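PDB 7KV2: RagB/SusD family nutrient uptake outer membrane protein from Bacteroides thetaiotaomicron, which probably binds beta-glucans at the outer membrane as the SusD-like surface glycan-binding component of a nutrient uptake system. Local coordinates for residues V50-Y54 with Y212-T216; K280-A284 with G383-Q388. The contacts are given in a common frame with arbitrary orientation. Where two conformers were deposited one is given. Residue numbers count along the deposited sequence, not the author numbering.

In the fold
The two contacts illustrate two ways in which loops pack in a mainly helical SusD-type fold: against a helix, and against another loop. Contact 1 joins helix 43-53 to the loop leading into helix 217-231, while contact 2 joins two surface loops near the antiparallel strands 273-277 and 400-404. They follow one another along the chain, with centres about 22 Å apart and nearest atoms about 11 Å apart, so they do not touch. A physical link nevertheless exists: Tyr212 O of contact 1 is hydrogen-bonded to Asn278 ND2, two residues before contact 2 opens. Neither contact contributes to the sodium site of Ile248, Ser250, Tyr253 and Tyr405; the side chain of Tyr54 comes within about 3 Å of a bound 1,2-ethanediol, probably a crystallisation additive.

Contact 1: V50-Y54 with Y212-T216; sequences VVAAY and YGRVT
In the helical, TPR-like part of this SusD-family protein, Tyr54 and Arg214 join helix 43-53 to the loop before helix 217-231. Residues 50-54 belong to the last part of helix 43-53; residues 212-216 form an irregular loop. The closest CA atoms, those of Tyr54 and Arg214, stay 8.2 Å apart, so side chains bridge the gap. Tyr54, in the m rotamer (chi2 87°), points toward the loop and takes a nearly straight hydrogen bond from the loop's backbone: Val215 N to Tyr54 OH is 3.0 Å, at 167°. Val215 N lies at the ring edge; apolar Val215 CG2 packs 4.1 Å from Tyr54 CE2, while Gly213 O is 3.4 Å from that same Tyr54 CE2. Gly213, at phi/psi 113/-22, turns the chain where a CB would be jammed against Tyr212 O. Arg214 (m, m, t) runs back across to the helix: its CD is 3.6 Å from Tyr54 OH, its NH1 3.7 Å from Val50 CG1. Gln146 of helix 137-162 ties the two together, its OE1 hydrogen-bonded to both Tyr54 OH and Arg214 NH1. Thr216 then N-caps helix 217-231, its OG1 (chi1 p) bonded to Met219 N. Arg214 NH2 lies 3.8 Å from Val51 CG2.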
ATOM      1  N   VAL A  50     -18.709  -1.859 -13.403  1.00 28.26           N
ATOM      2  CA  VAL A  50     -18.320  -1.477 -12.015  1.00 27.66           C
ATOM      3  C   VAL A  50     -17.272  -2.497 -11.530  1.00 27.62           C
ATOM      4  O   VAL A  50     -16.208  -2.071 -11.073  1.00 29.04           O
ATOM      5  CB  VAL A  50     -19.531  -1.349 -11.074  1.00 26.77           C
ATOM      6  CG1 VAL A  50     -19.096  -1.078  -9.636  1.00 25.52           C
ATOM      7  CG2 VAL A  50     -20.480  -0.246 -11.541  1.00 27.85           C
ATOM      8  N   VAL A  51     -17.526  -3.793 -11.693  1.00 28.47           N
ATOM      9  CA  VAL A  51     -16.546  -4.855 -11.335  1.00 29.08           C
ATOM     10  C   VAL A  51     -15.237  -4.576 -12.077  1.00 31.24           C
ATOM     11  O   VAL A  51     -14.176  -4.549 -11.418  1.00 28.80           O
ATOM     12  CB  VAL A  51     -17.098  -6.262 -11.608  1.00 29.04           C
ATOM     13  CG1 VAL A  51     -16.037  -7.332 -11.404  1.00 32.34           C
ATOM     14  CG2 VAL A  51     -18.326  -6.548 -10.750  1.00 30.32           C
ATOM     15  N   ALA A  52     -15.286  -4.303 -13.382  1.00 28.32           N
ATOM     16  CA  ALA A  52     -14.063  -4.034 -14.168  1.00 27.42           C
ATOM     17  C   ALA A  52     -13.280  -2.846 -13.583  1.00 23.52           C
ATOM     18  O   ALA A  52     -12.042  -2.875 -13.672  1.00 24.52           O
ATOM     19  CB  ALA A  52     -14.393  -3.803 -15.617  1.00 30.29           C
ATOM     20  N   ALA A  53     -13.937  -1.831 -13.024  1.00 23.97           N
ATOM     21  CA  ALA A  53     -13.275  -0.610 -12.501  1.00 24.32           C
ATOM     22  C   ALA A  53     -12.369  -0.942 -11.297  1.00 22.77           C
ATOM     23  O   ALA A  53     -11.504  -0.100 -10.980  1.00 23.95           O
ATOM     24  CB  ALA A  53     -14.265   0.433 -12.104  1.00 24.62           C
ATOM     25  N   TYR A  54     -12.640  -2.054 -10.606  1.00 22.79           N
ATOM     26  CA  TYR A  54     -11.816  -2.541  -9.464  1.00 22.37           C
ATOM     27  C   TYR A  54     -10.551  -3.264  -9.944  1.00 21.73           C
ATOM     28  O   TYR A  54      -9.613  -3.437  -9.126  1.00 20.67           O
ATOM     29  CB  TYR A  54     -12.621  -3.504  -8.577  1.00 22.11           C
ATOM     30  CG  TYR A  54     -13.670  -2.887  -7.684  1.00 20.64           C
ATOM     31  CD1 TYR A  54     -14.958  -2.653  -8.141  1.00 21.36           C
ATOM     32  CD2 TYR A  54     -13.392  -2.551  -6.372  1.00 19.84           C
ATOM     33  CE1 TYR A  54     -15.926  -2.094  -7.316  1.00 20.08           C
ATOM     34  CE2 TYR A  54     -14.359  -2.015  -5.517  1.00 20.52           C
ATOM     35  CZ  TYR A  54     -15.640  -1.790  -5.986  1.00 20.55           C
ATOM     36  OH  TYR A  54     -16.592  -1.243  -5.166  1.00 21.16           O
ATOM     37  N   TYR A 212     -16.537  -8.654   0.201  1.00 20.40           N
ATOM     38  CA  TYR A 212     -15.308  -8.000   0.721  1.00 18.79           C
ATOM     39  C   TYR A 212     -14.456  -7.608  -0.494  1.00 18.90           C
ATOM     40  O   TYR A 212     -14.308  -8.427  -1.418  1.00 19.16           O
ATOM     41  CB  TYR A 212     -14.548  -8.888   1.724  1.00 20.63           C
ATOM     42  CG  TYR A 212     -15.070  -8.844   3.142  1.00 18.08           C
ATOM     43  CD1 TYR A 212     -15.341  -7.644   3.777  1.00 18.39           C
ATOM     44  CD2 TYR A 212     -15.276 -10.017   3.861  1.00 19.98           C
ATOM     45  CE1 TYR A 212     -15.785  -7.584   5.092  1.00 18.51           C
ATOM     46  CE2 TYR A 212     -15.717  -9.974   5.170  1.00 18.29           C
ATOM     47  CZ  TYR A 212     -15.945  -8.765   5.803  1.00 19.80           C
ATOM     48  OH  TYR A 212     -16.358  -8.731   7.115  1.00 17.59           O
ATOM     49  N   GLY A 213     -13.929  -6.388  -0.470  1.00 17.52           N
ATOM     50  CA  GLY A 213     -13.174  -5.783  -1.584  1.00 18.87           C
ATOM     51  C   GLY A 213     -13.935  -4.610  -2.179  1.00 18.68           C
ATOM     52  O   GLY A 213     -13.311  -3.795  -2.857  1.00 18.80           O
ATOM     53  N   ARG A 214     -15.265  -4.544  -1.992  0.50 19.87           N
ATOM     54  CA  ARG A 214     -16.085  -3.425  -2.527  0.50 20.27           C
ATOM     55  C   ARG A 214     -15.784  -2.186  -1.678  0.50 21.67           C
ATOM     56  O   ARG A 214     -15.453  -2.336  -0.492  0.50 20.70           O
ATOM     57  CB  ARG A 214     -17.588  -3.728  -2.531  0.50 21.98           C
ATOM     58  CG  ARG A 214     -18.023  -4.869  -3.450  0.50 22.31           C
ATOM     59  CD  ARG A 214     -18.122  -4.502  -4.928  0.50 23.15           C
ATOM     60  NE  ARG A 214     -18.887  -5.478  -5.704  0.50 23.45           N
ATOM     61  CZ  ARG A 214     -19.520  -5.197  -6.834  0.50 24.64           C
ATOM     62  NH1 ARG A 214     -19.462  -3.985  -7.350  0.50 23.43           N
ATOM     63  NH2 ARG A 214     -20.235  -6.119  -7.436  0.50 26.11           N
ATOM     64  N   VAL A 215     -15.891  -1.002  -2.273  1.00 19.92           N
ATOM     65  CA  VAL A 215     -15.816   0.271  -1.531  1.00 22.34           C
ATOM     66  C   VAL A 215     -16.851   0.249  -0.400  1.00 21.38           C
ATOM     67  O   VAL A 215     -18.001  -0.202  -0.629  1.00 22.78           O
ATOM     68  CB  VAL A 215     -16.037   1.445  -2.498  1.00 22.56           C
ATOM     69  CG1 VAL A 215     -16.130   2.765  -1.767  1.00 22.70           C
ATOM     70  CG2 VAL A 215     -14.927   1.480  -3.538  1.00 21.94           C
ATOM     71  N   THR A 216     -16.438   0.743   0.757  1.00 20.09           N
ATOM     72  CA  THR A 216     -17.255   0.945   1.961  1.00 20.91           C
ATOM     73  C   THR A 216     -17.054   2.380   2.453  1.00 24.09           C
ATOM     74  O   THR A 216     -16.046   3.024   2.066  1.00 20.80           O
ATOM     75  CB  THR A 216     -16.869  -0.039   3.063  1.00 19.54           C
ATOM     76  OG1 THR A 216     -15.548   0.354   3.473  1.00 20.02           O
ATOM     77  CG2 THR A 216     -16.943  -1.464   2.569  1.00 18.48           C
TER

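Contact 2: K280-A284 with G383-Q388; sequences KDDNA and GNNKDQ
Surface loops without regular strands can still be joined by turns and one well-placed carboxylate. Residues 383-388 pass through two type I turns, Gly383 to Lys386 and Asn385 to Gln388, facing a type II turn from Asp281 to Ala284 closed by Ala284 N to Asp281 O at 3.0 Å. A water donates to Gly383 O, its oxygen 2.8 Å away, and to Asp281 OD2 at 2.7 Å. Asn384 offers its carbonyl O 3.6 Å from Asp281 CB, while Asn385 ND2 faces elsewhere, bonding to Ser392 O. Lys386 N is spent on Gly383 O at 3.2 Å. This is turn-to-turn packing in the SusD family region, joining the loop after strand 273-277 to the one before strand 400-404. Asp387 CA lies 4.8 Å from Asp282 CA, and Gln388 CA 4.7 Å from Ala284 CA. Asp387 N donates to Asp281 OD2 (chi1 p) at 3.1 Å and 165°, and Asp387 O receives Asn283 N at 2.9 Å. The like-charged Asp281 OD2 and Asp387 OD2 lie 4.0 Å apart. Gln388 CA comes 3.1 Å from Asp281 O in a bent CA-H...O contact (123° at the hydrogen), while Gln388 OE1 bonds to Ser390 N.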
ATOM      1  N   LYS A 280      -5.803 -14.212  -4.977  1.00 24.33           N
ATOM      2  CA  LYS A 280      -6.118 -15.635  -4.641  1.00 28.15           C
ATOM      3  C   LYS A 280      -5.131 -16.588  -5.332  1.00 27.31           C
ATOM      4  O   LYS A 280      -4.656 -16.265  -6.426  1.00 29.59           O
ATOM      5  CB  LYS A 280      -7.565 -15.929  -5.055  1.00 30.57           C
ATOM      6  CG  LYS A 280      -7.763 -15.877  -6.556  1.00 35.98           C
ATOM      7  CD  LYS A 280      -8.989 -16.583  -7.092  1.00 41.90           C
ATOM      8  CE  LYS A 280      -8.810 -16.990  -8.544  1.00 42.45           C
ATOM      9  NZ  LYS A 280     -10.111 -17.288  -9.173  1.00 49.37           N
ATOM     10  N   ASP A 281      -4.876 -17.752  -4.739  1.00 27.19           N
ATOM     11  CA  ASP A 281      -4.157 -18.843  -5.463  1.00 30.52           C
ATOM     12  C   ASP A 281      -5.159 -19.873  -6.019  1.00 31.34           C
ATOM     13  O   ASP A 281      -4.742 -20.614  -6.891  1.00 29.16           O
ATOM     14  CB  ASP A 281      -3.110 -19.547  -4.602  1.00 29.86           C
ATOM     15  CG  ASP A 281      -3.664 -20.401  -3.477  1.00 32.02           C
ATOM     16  OD1 ASP A 281      -4.668 -19.964  -2.869  1.00 33.81           O
ATOM     17  OD2 ASP A 281      -3.077 -21.493  -3.217  1.00 34.89           O
ATOM     18  N   ASP A 282      -6.368 -19.989  -5.458  1.00 38.02           N
ATOM     19  CA  ASP A 282      -7.334 -21.084  -5.775  1.00 41.69           C
ATOM     20  C   ASP A 282      -7.706 -21.011  -7.269  1.00 41.30           C
ATOM     21  O   ASP A 282      -8.430 -20.075  -7.630  1.00 36.80           O
ATOM     22  CB  ASP A 282      -8.557 -21.009  -4.862  1.00 46.84           C
ATOM     23  CG  ASP A 282      -9.494 -22.206  -4.961  1.00 57.39           C
ATOM     24  OD1 ASP A 282      -9.043 -23.286  -5.407  1.00 62.55           O
ATOM     25  OD2 ASP A 282     -10.673 -22.054  -4.578  1.00 61.92           O
ATOM     26  N   ASN A 283      -7.219 -21.967  -8.089  1.00 43.66           N
ATOM     27  CA  ASN A 283      -7.373 -22.024  -9.578  1.00 45.56           C
ATOM     28  C   ASN A 283      -6.913 -20.693 -10.219  1.00 45.62           C
ATOM     29  O   ASN A 283      -7.493 -20.265 -11.264  1.00 38.75           O
ATOM     30  CB  ASN A 283      -8.804 -22.408  -9.982  1.00 48.81           C
ATOM     31  CG  ASN A 283      -9.225 -23.773  -9.467  1.00 56.04           C
ATOM     32  OD1 ASN A 283     -10.338 -23.929  -8.961  1.00 55.54           O
ATOM     33  ND2 ASN A 283      -8.345 -24.760  -9.581  1.00 51.35           N
ATOM     34  N   ALA A 284      -5.903 -20.027  -9.640  1.00 40.37           N
ATOM     35  CA  ALA A 284      -5.413 -18.709 -10.126  1.00 38.53           C
ATOM     36  C   ALA A 284      -4.525 -18.952 -11.363  1.00 40.56           C
ATOM     37  O   ALA A 284      -3.735 -19.951 -11.357  1.00 38.21           O
ATOM     38  CB  ALA A 284      -4.693 -17.976  -9.016  1.00 34.86           C
ATOM     39  N   GLY A 383       2.694 -23.411   0.751  1.00 24.90           N
ATOM     40  CA  GLY A 383       1.250 -23.675   0.686  1.00 27.33           C
ATOM     41  C   GLY A 383       0.433 -22.487   0.185  1.00 30.15           C
ATOM     42  O   GLY A 383      -0.691 -22.739  -0.288  1.00 31.48           O
ATOM     43  N   ASN A 384       0.951 -21.243   0.229  1.00 27.24           N
ATOM     44  CA  ASN A 384       0.160 -20.009  -0.097  1.00 24.75           C
ATOM     45  C   ASN A 384       0.017 -19.824  -1.625  1.00 26.19           C
ATOM     46  O   ASN A 384      -0.602 -18.830  -2.083  1.00 23.49           O
ATOM     47  CB  ASN A 384       0.717 -18.788   0.645  1.00 23.28           C
ATOM     48  CG  ASN A 384       0.161 -18.648   2.046  1.00 27.89           C
ATOM     49  OD1 ASN A 384      -0.809 -19.338   2.407  1.00 29.43           O
ATOM     50  ND2 ASN A 384       0.719 -17.725   2.820  1.00 21.76           N
ATOM     51  N   ASN A 385       0.591 -20.715  -2.437  1.00 28.16           N
ATOM     52  CA  ASN A 385       0.338 -20.720  -3.905  1.00 30.43           C
ATOM     53  C   ASN A 385      -0.065 -22.132  -4.368  1.00 32.81           C
ATOM     54  O   ASN A 385       0.079 -22.401  -5.583  1.00 34.27           O
ATOM     55  CB  ASN A 385       1.558 -20.208  -4.686  1.00 29.09           C
ATOM     56  CG  ASN A 385       2.799 -21.045  -4.463  1.00 28.75           C
ATOM     57  OD1 ASN A 385       2.805 -21.971  -3.643  1.00 24.36           O
ATOM     58  ND2 ASN A 385       3.874 -20.661  -5.126  1.00 28.59           N
ATOM     59  N   LYS A 386      -0.466 -23.029  -3.449  1.00 39.64           N
ATOM     60  CA  LYS A 386      -0.437 -24.502  -3.721  1.00 40.28           C
ATOM     61  C   LYS A 386      -1.547 -24.883  -4.713  1.00 39.75           C
ATOM     62  O   LYS A 386      -1.392 -25.958  -5.333  1.00 41.11           O
ATOM     63  CB  LYS A 386      -0.494 -25.348  -2.442  1.00 45.43           C
ATOM     64  CG  LYS A 386      -1.825 -25.370  -1.704  1.00 49.12           C
ATOM     65  CD  LYS A 386      -1.821 -26.353  -0.548  1.00 53.74           C
ATOM     66  CE  LYS A 386      -3.210 -26.717  -0.079  1.00 58.71           C
ATOM     67  NZ  LYS A 386      -3.773 -25.665   0.798  1.00 61.82           N
ATOM     68  N   ASP A 387      -2.605 -24.065  -4.856  1.00 39.52           N
ATOM     69  CA  ASP A 387      -3.798 -24.379  -5.708  1.00 41.64           C
ATOM     70  C   ASP A 387      -3.780 -23.609  -7.036  1.00 38.13           C
ATOM     71  O   ASP A 387      -4.812 -23.627  -7.747  1.00 34.23           O
ATOM     72  CB  ASP A 387      -5.097 -24.112  -4.945  1.00 43.25           C
ATOM     73  CG  ASP A 387      -5.267 -25.055  -3.772  1.00 47.52           C
ATOM     74  OD1 ASP A 387      -5.002 -26.273  -3.949  1.00 46.62           O
ATOM     75  OD2 ASP A 387      -5.599 -24.562  -2.687  1.00 50.70           O
ATOM     76  N   GLN A 388      -2.675 -22.943  -7.379  1.00 37.25           N
ATOM     77  CA  GLN A 388      -2.615 -22.136  -8.631  1.00 43.66           C
ATOM     78  C   GLN A 388      -2.431 -23.106  -9.828  1.00 45.31           C
ATOM     79  O   GLN A 388      -1.929 -24.246  -9.615  1.00 42.50           O
ATOM     80  CB  GLN A 388      -1.544 -21.043  -8.484  1.00 40.88           C
ATOM     81  CG  GLN A 388      -0.128 -21.599  -8.483  1.00 40.44           C
ATOM     82  CD  GLN A 388       0.434 -21.668  -9.879  1.00 42.43           C
ATOM     83  OE1 GLN A 388       0.113 -20.819 -10.733  1.00 37.41           O
ATOM     84  NE2 GLN A 388       1.301 -22.655 -10.092  1.00 43.96           N
TER
HETATM   85  O   HOH W   1      -3.355 -22.076  -0.576  1.00 37.77           O